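Local atomic coordinates of 2-hydroxyhepta-2,4-diene-1, 7-dioateisomerase (PDB entry 3R6O), a protein that binds magnesium and is probably an isomerase of 2-hydroxyhepta-2,4-diene-1,7-dioate, a member of the fumarylacetoacetate hydrolase family. Residues G183-A196 and G213-F227. Sequence-based numbering, arbitrary orientation.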
loop_
_atom_site.group_PDB
_atom_site.type_symbol
_atom_site.label_atom_id
_atom_site.label_comp_id
_atom_site.label_asym_id
_atom_site.label_seq_id
_atom_site.Cartn_x
_atom_site.Cartn_y
_atom_site.Cartn_z
ATOM N N GLY A 183 11.639 14.643 -4.757
ATOM C CA GLY A 183 11.807 15.686 -3.750
ATOM C C GLY A 183 11.417 15.234 -2.351
ATOM O O GLY A 183 11.436 14.039 -2.054
ATOM N N TYR A 184 11.077 16.204 -1.507
ATOM C CA TYR A 184 10.921 15.962 -0.081
ATOM C C TYR A 184 9.662 16.639 0.454
ATOM O O TYR A 184 9.250 17.699 -0.037
ATOM C CB TYR A 184 12.093 16.540 0.703
ATOM C CG TYR A 184 13.503 16.248 0.261
ATOM C CD1 TYR A 184 14.264 15.277 0.901
ATOM C CD2 TYR A 184 14.108 17.011 -0.710
ATOM C CE1 TYR A 184 15.578 15.040 0.539
ATOM C CE2 TYR A 184 15.429 16.801 -1.078
ATOM C CZ TYR A 184 16.167 15.813 -0.449
ATOM O OH TYR A 184 17.480 15.625 -0.818
ATOM N N MET A 185 9.060 16.057 1.488
ATOM C CA MET A 185 7.868 16.645 2.139
ATOM C C MET A 185 7.962 16.409 3.637
ATOM O O MET A 185 8.505 15.373 4.077
ATOM C CB MET A 185 6.578 15.927 1.751
ATOM C CG MET A 185 6.311 15.780 0.331
ATOM S SD MET A 185 4.597 15.325 0.206
ATOM C CE MET A 185 4.616 13.570 0.543
ATOM N N LEU A 186 7.391 17.329 4.405
ATOM C CA LEU A 186 7.206 17.098 5.834
ATOM C C LEU A 186 6.080 16.076 5.964
ATOM O O LEU A 186 5.172 16.029 5.130
ATOM C CB LEU A 186 6.850 18.421 6.530
ATOM C CG LEU A 186 7.063 18.579 8.033
ATOM C CD1 LEU A 186 8.464 18.156 8.413
ATOM C CD2 LEU A 186 6.762 20.068 8.469
ATOM N N ALA A 187 6.154 15.211 6.966
ATOM C CA ALA A 187 5.125 14.220 7.164
ATOM C C ALA A 187 4.956 13.879 8.648
ATOM O O ALA A 187 5.800 14.246 9.469
ATOM C CB ALA A 187 5.396 12.944 6.331
ATOM N N ASN A 188 3.874 13.177 8.969
ATOM C CA ASN A 188 3.721 12.546 10.336
ATOM C C ASN A 188 3.286 11.082 10.247
ATOM O O ASN A 188 2.317 10.767 9.563
ATOM C CB ASN A 188 2.728 13.341 11.164
ATOM C CG ASN A 188 2.979 13.185 12.682
ATOM O OD1 ASN A 188 2.802 12.114 13.231
ATOM N ND2 ASN A 188 3.467 14.243 13.319
ATOM N N ASP A 189 4.005 10.155 10.893
ATOM C CA ASP A 189 3.531 8.780 10.955
ATOM C C ASP A 189 2.675 8.626 12.226
ATOM O O ASP A 189 3.154 8.143 13.239
ATOM C CB ASP A 189 4.718 7.798 10.960
ATOM C CG ASP A 189 4.283 6.368 10.936
ATOM O OD1 ASP A 189 3.059 6.119 10.835
ATOM O OD2 ASP A 189 5.125 5.460 11.037
ATOM N N ILE A 190 1.430 9.102 12.169
ATOM C CA ILE A 190 0.477 8.975 13.274
ATOM C C ILE A 190 0.176 7.501 13.480
ATOM O O ILE A 190 -0.145 6.786 12.515
ATOM C CB ILE A 190 -0.892 9.656 12.980
ATOM C CG1 ILE A 190 -0.752 11.160 12.644
ATOM C CG2 ILE A 190 -1.941 9.383 14.169
ATOM C CD1 ILE A 190 -0.322 12.090 13.770
ATOM N N THR A 191 0.172 7.093 14.739
ATOM C CA THR A 191 0.101 5.685 15.127
ATOM C C THR A 191 -0.754 5.544 16.399
ATOM O O THR A 191 -0.572 6.287 17.357
ATOM C CB THR A 191 1.505 5.126 15.398
ATOM O OG1 THR A 191 2.304 5.279 14.224
ATOM C CG2 THR A 191 1.434 3.617 15.753
ATOM N N ALA A 192 -1.708 4.626 16.368
ATOM C CA ALA A 192 -2.567 4.315 17.483
ATOM C C ALA A 192 -1.886 3.127 18.146
ATOM O O ALA A 192 -2.002 2.005 17.667
ATOM C CB ALA A 192 -3.968 3.940 16.989
ATOM N N ARG A 193 -1.150 3.382 19.225
ATOM C CA ARG A 193 -0.197 2.389 19.730
ATOM C C ARG A 193 -0.888 1.212 20.401
ATOM O O ARG A 193 -0.339 0.093 20.422
ATOM C CB ARG A 193 0.806 3.040 20.691
ATOM C CG ARG A 193 1.647 4.034 19.988
ATOM C CD ARG A 193 3.100 3.989 20.362
ATOM N NE ARG A 193 3.782 5.158 19.819
ATOM C CZ ARG A 193 4.361 5.247 18.620
ATOM N NH1 ARG A 193 4.384 4.211 17.783
ATOM N NH2 ARG A 193 4.965 6.383 18.268
ATOM N N ASP A 194 -2.072 1.470 20.956
ATOM C CA ASP A 194 -2.883 0.435 21.606
ATOM C C ASP A 194 -3.534 -0.482 20.577
ATOM O O ASP A 194 -3.648 -1.672 20.798
ATOM C CB ASP A 194 -3.913 1.025 22.561
ATOM C CG ASP A 194 -4.807 2.132 21.948
ATOM O OD1 ASP A 194 -4.531 2.744 20.892
ATOM O OD2 ASP A 194 -5.791 2.455 22.642
ATOM N N VAL A 195 -3.914 0.069 19.429
ATOM C CA VAL A 195 -4.381 -0.743 18.315
ATOM C C VAL A 195 -3.241 -1.574 17.693
ATOM O O VAL A 195 -3.435 -2.696 17.264
ATOM C CB VAL A 195 -4.999 0.162 17.242
ATOM C CG1 VAL A 195 -5.281 -0.650 16.004
ATOM C CG2 VAL A 195 -6.284 0.861 17.809
ATOM N N ALA A 196 -2.078 -0.955 17.582
ATOM C CA ALA A 196 -0.899 -1.571 17.005
ATOM C C ALA A 196 -0.370 -2.725 17.839
ATOM O O ALA A 196 0.121 -3.685 17.280
ATOM C CB ALA A 196 0.191 -0.535 16.832
ATOM N N GLY A 213 -2.797 -0.010 13.134
ATOM C CA GLY A 213 -2.408 1.119 13.968
ATOM C C GLY A 213 -1.901 2.345 13.230
ATOM O O GLY A 213 -2.010 3.450 13.707
ATOM N N LYS A 214 -1.383 2.141 12.038
ATOM C CA LYS A 214 -0.825 3.228 11.283
ATOM C C LYS A 214 -1.697 3.643 10.112
ATOM O O LYS A 214 -1.299 4.521 9.336
ATOM C CB LYS A 214 0.548 2.815 10.786
ATOM C CG LYS A 214 1.637 2.872 11.853
ATOM C CD LYS A 214 2.978 2.385 11.335
ATOM C CE LYS A 214 4.058 2.359 12.437
ATOM N NZ LYS A 214 4.274 3.719 13.036
ATOM N N GLY A 215 -2.816 2.962 9.921
ATOM C CA GLY A 215 -3.527 3.027 8.632
ATOM C C GLY A 215 -4.858 3.779 8.528
ATOM O O GLY A 215 -5.467 3.825 7.434
ATOM N N TYR A 216 -5.347 4.313 9.628
ATOM C CA TYR A 216 -6.659 4.991 9.627
ATOM C C TYR A 216 -6.616 6.265 8.758
ATOM O O TYR A 216 -5.547 6.875 8.674
ATOM C CB TYR A 216 -6.988 5.427 11.021
ATOM C CG TYR A 216 -7.477 4.349 11.980
ATOM C CD1 TYR A 216 -8.835 4.154 12.172
ATOM C CD2 TYR A 216 -6.592 3.568 12.705
ATOM C CE1 TYR A 216 -9.308 3.249 13.088
ATOM C CE2 TYR A 216 -7.084 2.619 13.654
ATOM C CZ TYR A 216 -8.432 2.486 13.809
ATOM O OH TYR A 216 -8.984 1.598 14.697
ATOM N N PRO A 217 -7.773 6.737 8.250
ATOM C CA PRO A 217 -7.786 8.070 7.644
ATOM C C PRO A 217 -7.228 9.134 8.583
ATOM O O PRO A 217 -7.478 9.083 9.781
ATOM C CB PRO A 217 -9.270 8.333 7.408
ATOM C CG PRO A 217 -9.879 6.938 7.258
ATOM C CD PRO A 217 -9.138 6.174 8.325
ATOM N N THR A 218 -6.511 10.087 8.008
ATOM C CA THR A 218 -5.857 11.209 8.699
ATOM C C THR A 218 -4.526 10.854 9.357
ATOM O O THR A 218 -3.857 11.765 9.876
ATOM C CB THR A 218 -6.749 11.966 9.711
ATOM O OG1 THR A 218 -6.836 11.281 10.974
ATOM C CG2 THR A 218 -8.139 12.234 9.179
ATOM N N PHE A 219 -4.149 9.562 9.356
ATOM C CA PHE A 219 -2.911 9.125 10.014
ATOM C C PHE A 219 -1.596 9.398 9.240
ATOM O O PHE A 219 -0.510 9.116 9.755
ATOM C CB PHE A 219 -2.990 7.638 10.407
ATOM C CG PHE A 219 -3.765 7.358 11.664
ATOM C CD1 PHE A 219 -4.763 8.201 12.115
ATOM C CD2 PHE A 219 -3.491 6.211 12.393
ATOM C CE1 PHE A 219 -5.457 7.914 13.293
ATOM C CE2 PHE A 219 -4.190 5.910 13.553
ATOM C CZ PHE A 219 -5.174 6.749 13.993
ATOM N N CYS A 220 -1.667 9.951 8.035
ATOM C CA CYS A 220 -0.442 10.360 7.309
ATOM C C CYS A 220 -0.524 11.781 6.758
ATOM O O CYS A 220 -0.544 12.001 5.532
ATOM C CB CYS A 220 -0.082 9.381 6.194
ATOM S SG CYS A 220 1.664 9.523 5.663
ATOM N N PRO A 221 -0.601 12.772 7.654
ATOM C CA PRO A 221 -0.448 14.150 7.234
ATOM C C PRO A 221 0.835 14.373 6.423
ATOM O O PRO A 221 1.875 13.820 6.751
ATOM C CB PRO A 221 -0.395 14.924 8.555
ATOM C CG PRO A 221 -1.029 14.050 9.553
ATOM C CD PRO A 221 -0.753 12.664 9.105
ATOM N N THR A 222 0.742 15.183 5.371
ATOM C CA THR A 222 1.880 15.502 4.486
ATOM C C THR A 222 1.786 16.950 3.990
ATOM O O THR A 222 0.689 17.541 3.958
ATOM C CB THR A 222 1.885 14.599 3.218
ATOM O OG1 THR A 222 0.695 14.824 2.444
ATOM C CG2 THR A 222 1.981 13.133 3.577
ATOM N N GLY A 223 2.931 17.509 3.579
ATOM C CA GLY A 223 2.981 18.889 3.081
ATOM C C GLY A 223 3.515 19.868 4.124
ATOM O O GLY A 223 3.950 19.471 5.212
ATOM N N PRO A 224 3.422 21.163 3.835
ATOM C CA PRO A 224 2.574 21.756 2.791
ATOM C C PRO A 224 3.071 21.697 1.343
ATOM O O PRO A 224 2.305 22.045 0.433
ATOM C CB PRO A 224 2.439 23.223 3.245
ATOM C CG PRO A 224 3.645 23.485 4.082
ATOM C CD PRO A 224 3.956 22.162 4.767
ATOM N N TRP A 225 4.319 21.304 1.107
ATOM C CA TRP A 225 4.781 21.254 -0.266
ATOM C C TRP A 225 5.803 20.190 -0.539
ATOM O O TRP A 225 6.462 19.687 0.370
ATOM C CB TRP A 225 5.282 22.651 -0.716
ATOM C CG TRP A 225 6.373 23.266 0.124
ATOM C CD1 TRP A 225 7.668 22.859 0.194
ATOM C CD2 TRP A 225 6.279 24.432 0.966
ATOM N NE1 TRP A 225 8.373 23.652 1.055
ATOM C CE2 TRP A 225 7.555 24.637 1.531
ATOM C CE3 TRP A 225 5.238 25.306 1.307
ATOM C CZ2 TRP A 225 7.826 25.679 2.420
ATOM C CZ3 TRP A 225 5.497 26.341 2.173
ATOM C CH2 TRP A 225 6.789 26.528 2.726
ATOM N N LEU A 226 5.888 19.804 -1.805
ATOM C CA LEU A 226 6.997 19.010 -2.299
ATOM C C LEU A 226 8.156 19.920 -2.605
ATOM O O LEU A 226 8.087 20.733 -3.521
ATOM C CB LEU A 226 6.600 18.235 -3.550
ATOM C CG LEU A 226 7.677 17.411 -4.245
ATOM C CD1 LEU A 226 8.080 16.244 -3.379
ATOM C CD2 LEU A 226 7.145 16.870 -5.603
ATOM N N PHE A 227 9.234 19.776 -1.846
ATOM C CA PHE A 227 10.444 20.581 -2.061
ATOM C C PHE A 227 11.284 19.772 -3.021
ATOM O O PHE A 227 11.779 18.686 -2.657
ATOM C CB PHE A 227 11.137 20.794 -0.707
ATOM C CG PHE A 227 12.450 21.517 -0.783
ATOM C CD1 PHE A 227 12.497 22.899 -0.896
ATOM C CD2 PHE A 227 13.645 20.826 -0.694
ATOM C CE1 PHE A 227 13.711 23.573 -0.951
ATOM C CE2 PHE A 227 14.858 21.497 -0.734
ATOM C CZ PHE A 227 14.899 22.857 -0.864
HETATM O O HOH W 1 6.431 19.781 3.187
HETATM O O HOH W 2 5.906 3.011 15.361
#
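I190 lays its CG2 methyl over the centre of the F219 ring, 3.7 Å from the centroid, while CB of Y216 covers the opposite face, so the phenyl group is sandwiched within the core of this fumarylacetoacetate hydrolase fold. With CG2 anti to the backbone N, the other branch of I190 is left to lean on P221, CG1 lying 3.8 Å from its CD. A192 meets the ring at its edge.

Segments 183-196 and 213-227 pair in two separate short ladders. Y184 and F227 form an antiparallel hydrogen-bonded pair; the bond from F227 N to Y184 O is nearly straight (170°) and lies in the carbonyl plane. CD2 of Y184 touches the edge of the F227 ring. The register then shifts by two residues around the cis peptide before P224, where a water accepts from L186 N and donates to W225 O. Pairing resumes with G223 N to L186 O and N188 N to P221 O, each donor tilted from the carbonyl plane. Beyond the weak bond from I190 N to F219 O, A192 N reaches G213 O at 2.9 Å. The other edge of 183-192 bonds to strand 155-165.

The metal site lies on this strand: D189 and E160 bind magnesium, and D189 OD1 also pairs with K134. The side chains of K214 and D189 cross at about a right angle, the extended lysine chain bending only at the last torsion (chi4 -59°) to bring the amine to D189 OD2 and T191 OG1. This second-shell grip would help fix the carboxylate's orientation. T191 OG1 in turn donates to D189 O, and a water links K214 NZ to R193 NH1. The K214 amine NZ meets D189 OD2 at 2.8 Å, from above the carboxylate plane, 46° out of it.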